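Large component of pyocin AP41 (Pseudomonas aeruginosa, PDB 4UHQ) is a bacteriocin subunit whose C-terminal DNase domain, the part present here, belongs to the HNH nucleases and probably kills target bacteria by cutting their DNA. Local coordinates at residues P119-H122 / K127-K130; V100-E103 / A107-N110. All coordinates share one frame; numbering follows the deposited sequence.

Contact 1: residues P119-H122 / K127-K130. With NI (nickel (II) ion), chain E.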
loop_
_atom_site.group_PDB
_atom_site.type_symbol
_atom_site.label_atom_id
_atom_site.label_comp_id
_atom_site.label_asym_id
_atom_site.label_seq_id
_atom_site.Cartn_x
_atom_site.Cartn_y
_atom_site.Cartn_z
ATOM N N PRO A 119 3.022 9.392 2.293
ATOM C CA PRO A 119 2.283 10.041 3.383
ATOM C C PRO A 119 1.665 11.364 2.961
ATOM O O PRO A 119 0.490 11.677 3.355
ATOM C CB PRO A 119 3.343 10.256 4.452
ATOM C CG PRO A 119 4.324 9.116 4.215
ATOM C CD PRO A 119 4.371 8.956 2.724
ATOM N N LYS A 120 2.406 12.188 2.213
ATOM C CA LYS A 120 1.870 13.462 1.746
ATOM C C LYS A 120 0.651 13.249 0.867
ATOM O O LYS A 120 -0.391 13.923 1.090
ATOM C CB LYS A 120 2.954 14.228 0.968
ATOM C CG LYS A 120 2.471 15.468 0.190
ATOM C CD LYS A 120 3.676 16.108 -0.581
ATOM C CE LYS A 120 3.217 17.251 -1.484
ATOM N NZ LYS A 120 2.354 16.834 -2.632
ATOM N N ARG A 121 0.731 12.348 -0.113
ATOM C CA ARG A 121 -0.423 12.179 -1.006
ATOM C C ARG A 121 -1.592 11.543 -0.269
ATOM O O ARG A 121 -2.748 11.931 -0.520
ATOM C CB ARG A 121 -0.063 11.346 -2.262
ATOM C CG ARG A 121 -1.167 11.285 -3.308
ATOM C CD ARG A 121 -1.603 12.695 -3.828
ATOM N NE ARG A 121 -2.874 12.546 -4.515
ATOM C CZ ARG A 121 -3.815 13.501 -4.569
ATOM N NH1 ARG A 121 -3.557 14.690 -4.023
ATOM N NH2 ARG A 121 -4.982 13.247 -5.136
ATOM N N HIS A 122 -1.341 10.645 0.675
ATOM C CA HIS A 122 -2.475 10.074 1.423
ATOM C C HIS A 122 -3.260 11.169 2.154
ATOM O O HIS A 122 -4.502 11.180 2.165
ATOM C CB HIS A 122 -1.915 9.064 2.435
ATOM C CG HIS A 122 -2.941 8.150 3.034
ATOM N ND1 HIS A 122 -2.618 7.250 4.026
ATOM C CD2 HIS A 122 -4.250 7.947 2.762
ATOM C CE1 HIS A 122 -3.694 6.568 4.384
ATOM N NE2 HIS A 122 -4.715 6.998 3.659
ATOM N N LYS A 127 -8.064 14.942 2.456
ATOM C CA LYS A 127 -8.572 16.311 2.378
ATOM C C LYS A 127 -9.545 16.465 1.207
ATOM O O LYS A 127 -10.638 17.018 1.347
ATOM C CB LYS A 127 -7.431 17.333 2.239
ATOM C CG LYS A 127 -7.950 18.765 1.946
ATOM C CD LYS A 127 -6.836 19.820 2.010
ATOM C CE LYS A 127 -7.395 21.242 1.743
ATOM N NZ LYS A 127 -6.308 22.272 1.922
ATOM N N GLU A 128 -9.146 15.944 0.042
ATOM C CA GLU A 128 -9.986 16.060 -1.148
ATOM C C GLU A 128 -11.290 15.319 -0.955
ATOM O O GLU A 128 -12.353 15.815 -1.321
ATOM C CB GLU A 128 -9.223 15.544 -2.369
ATOM C CG GLU A 128 -7.987 16.400 -2.624
ATOM C CD GLU A 128 -7.044 15.830 -3.675
ATOM O OE1 GLU A 128 -7.390 14.807 -4.309
ATOM O OE2 GLU A 128 -5.979 16.461 -3.872
ATOM N N LEU A 129 -11.235 14.149 -0.327
ATOM C CA LEU A 129 -12.495 13.423 -0.137
ATOM C C LEU A 129 -13.421 14.220 0.736
ATOM O O LEU A 129 -14.651 14.235 0.539
ATOM C CB LEU A 129 -12.228 12.032 0.507
ATOM C CG LEU A 129 -11.539 11.020 -0.397
ATOM C CD1 LEU A 129 -11.151 9.760 0.409
ATOM C CD2 LEU A 129 -12.518 10.662 -1.498
ATOM N N LYS A 130 -12.855 14.865 1.741
ATOM C CA LYS A 130 -13.687 15.631 2.655
ATOM C C LYS A 130 -14.349 16.817 1.977
ATOM O O LYS A 130 -15.510 17.113 2.194
ATOM C CB LYS A 130 -12.856 16.082 3.853
ATOM C CG LYS A 130 -12.630 14.904 4.837
ATOM C CD LYS A 130 -11.689 15.209 6.003
ATOM C CE LYS A 130 -11.140 13.889 6.584
ATOM N NZ LYS A 130 -10.165 14.084 7.688
HETATM NI NI NI E . -6.707 6.398 3.658
HETATM O O HOH W 1 -8.729 5.679 3.431
#

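Contact 2: residues V100-E103 / A107-N110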
loop_
_atom_site.group_PDB
_atom_site.type_symbol
_atom_site.label_atom_id
_atom_site.label_comp_id
_atom_site.label_asym_id
_atom_site.label_seq_id
_atom_site.Cartn_x
_atom_site.Cartn_y
_atom_site.Cartn_z
ATOM N N VAL A 100 -11.885 3.222 -0.801
ATOM C CA VAL A 100 -13.102 3.581 -0.052
ATOM C C VAL A 100 -12.678 3.486 1.409
ATOM O O VAL A 100 -12.304 2.415 1.903
ATOM C CB VAL A 100 -14.244 2.611 -0.323
ATOM C CG1 VAL A 100 -15.463 3.016 0.539
ATOM C CG2 VAL A 100 -14.583 2.611 -1.807
ATOM N N PRO A 101 -12.620 4.614 2.095
ATOM C CA PRO A 101 -12.106 4.561 3.456
ATOM C C PRO A 101 -12.886 3.646 4.392
ATOM O O PRO A 101 -14.080 3.395 4.221
ATOM C CB PRO A 101 -12.215 6.012 3.926
ATOM C CG PRO A 101 -12.023 6.786 2.627
ATOM C CD PRO A 101 -12.810 6.003 1.622
ATOM N N LEU A 102 -12.175 3.115 5.381
ATOM C CA LEU A 102 -12.842 2.273 6.371
ATOM C C LEU A 102 -13.999 2.996 7.020
ATOM O O LEU A 102 -15.056 2.445 7.290
ATOM C CB LEU A 102 -11.817 1.800 7.418
ATOM C CG LEU A 102 -10.581 1.105 6.827
ATOM C CD1 LEU A 102 -9.546 0.791 7.928
ATOM C CD2 LEU A 102 -11.041 -0.161 6.198
ATOM N N GLU A 103 -13.808 4.297 7.225
ATOM C CA GLU A 103 -14.811 5.092 7.857
ATOM C C GLU A 103 -16.025 5.411 6.943
ATOM O O GLU A 103 -17.006 5.992 7.361
ATOM C CB GLU A 103 -14.171 6.405 8.366
ATOM C CG GLU A 103 -13.496 7.235 7.273
ATOM C CD GLU A 103 -13.030 8.612 7.755
ATOM O OE1 GLU A 103 -12.970 8.827 8.986
ATOM O OE2 GLU A 103 -12.725 9.475 6.897
ATOM N N ALA A 107 -13.775 -1.919 2.663
ATOM C CA ALA A 107 -13.286 -3.225 3.138
ATOM C C ALA A 107 -11.840 -3.135 3.612
ATOM O O ALA A 107 -10.983 -2.542 2.973
ATOM C CB ALA A 107 -13.416 -4.276 1.998
ATOM N N LEU A 108 -11.556 -3.766 4.741
ATOM C CA LEU A 108 -10.224 -3.727 5.346
ATOM C C LEU A 108 -9.170 -4.531 4.597
ATOM O O LEU A 108 -8.052 -4.043 4.360
ATOM C CB LEU A 108 -10.323 -4.263 6.789
ATOM C CG LEU A 108 -9.046 -4.212 7.639
ATOM C CD1 LEU A 108 -8.445 -2.861 7.745
ATOM C CD2 LEU A 108 -9.367 -4.726 9.049
ATOM N N TYR A 109 -9.522 -5.761 4.201
ATOM C CA TYR A 109 -8.501 -6.666 3.615
ATOM C C TYR A 109 -8.800 -7.013 2.168
ATOM O O TYR A 109 -8.262 -7.992 1.622
ATOM C CB TYR A 109 -8.410 -7.961 4.404
ATOM C CG TYR A 109 -8.069 -7.817 5.856
ATOM C CD1 TYR A 109 -6.812 -7.370 6.248
ATOM C CD2 TYR A 109 -8.980 -8.164 6.842
ATOM C CE1 TYR A 109 -6.472 -7.276 7.606
ATOM C CE2 TYR A 109 -8.659 -8.046 8.190
ATOM C CZ TYR A 109 -7.416 -7.615 8.560
ATOM O OH TYR A 109 -7.093 -7.517 9.892
ATOM N N ASN A 110 -9.641 -6.202 1.528
ATOM C CA ASN A 110 -9.861 -6.360 0.087
ATOM C C ASN A 110 -8.759 -5.643 -0.647
ATOM O O ASN A 110 -8.676 -4.444 -0.637
ATOM C CB ASN A 110 -11.239 -5.805 -0.321
ATOM C CG ASN A 110 -11.499 -5.962 -1.796
ATOM O OD1 ASN A 110 -10.617 -6.329 -2.564
ATOM N ND2 ASN A 110 -12.759 -5.751 -2.209
#

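Contact 1: residues P119-H122 / K127-K130
Arg-121 and Glu-128, seven residues apart on one helix, illustrate how a long side chain can bridge two turns. The arginine meets the carboxylate end-on with its two terminal nitrogens, one to each oxygen: NH1 of Arg-121 lies 3.0 Å from OE2 of Glu-128, and NH2 of Arg-121 is likewise 3.0 Å from OE1 of Glu-128. This paired salt bridge is not flat, for the guanidinium and carboxylate planes are turned 51° apart. OE2 sits at the guanidinium edge, in its plane, yet receives NH1 from above the carboxylate plane; OE1, itself tilted from the guanidinium plane, is met by NH2 on its syn side but out of the carboxylate plane, through a more bent bond (147°) than the first. Arg-121 leaves the backbone with CG trans to N and then bends at chi2 (58°), which swings the guanidinium along the helix toward the C-terminal turns, while Glu-128 reaches back with an extended chain. Gly-24 O accepts a hydrogen bond from NE and Glu-124 adds a second carboxylate at NH1, so several bonds limit how the guanidinium can turn, and its positive charge is probably balanced by both acids.

The next residue faces the metal: His-122 NE2 binds nickel at 2.1 Å, with His-97, His-126 and a water among the other ligands, and Glu-95 holds the ring through ND1. Such a histidine cluster belongs to the HNH motif, in which a helix packs beside a beta hairpin. Here helix 119-132 follows directly on strand 114-117, and strand 95-98, antiparallel to that strand, contributes His-97 to the same metal site.

Contact 2: residues V100-E103 / A107-N110
Leu-102 reaches Leu-108 across the loop that joins strands 95-98 and 114-117, the beta hairpin of the HNH (beta-beta-alpha-metal) motif, and its course shows how a branched side chain can serve two contacts at once. From CB, the chain turns with CG trans to the carbonyl carbon (chi1 -54°), which carries the fork toward residues 107-110 although CB itself does not face them. At CG the path divides. The CD1 methyl meets a methyl of the partner, 3.8 Å from CD1 of Leu-108. The other branch lies against the backbone: CD2 of Leu-102 is 3.8 Å from CA of Leu-108, and the same CD2 is 4.0 Å from O of Ala-107. Of the Leu-108 side chain it is CD1 that does the touching, and it lies 4.1 Å from CD2 of Leu-102 as well, while its CG stands 3.7 Å above the ring plane of Tyr-109, over the centre, and its side chain also rests on Trp-45 of helix 45-57.

Polar groups close by are served elsewhere. Ala-107 O accepts a hydrogen bond from Asn-113 ND2, Leu-108 O one from His-98 NE2, and Leu-102 N binds a citrate that probably came from the crystallisation liquor. With no hydrogen bond joining the two segments, their attachment rests on weakly directional van der Waals contact of leucine methyls with each other and with backbone.

From the N terminus, strand 95-98 runs into the loop where contact 2 lies; there 100-103 meets 107-110 and closes a short turn of three intervening residues. The chain then returns through strand 114-117 and enters helix 119-132, along which contact 1 spans four residues between its segments. The two follow in series, neither nesting nor crossing, with centres about 16 Å apart. They nevertheless touch, since CD1 of Leu-129 packs 3.8 Å from CG of Pro-101. This apolar junction joins the hairpin loop to the later turns of the helix, beside the hairpin-and-helix nickel site of the HNH motif.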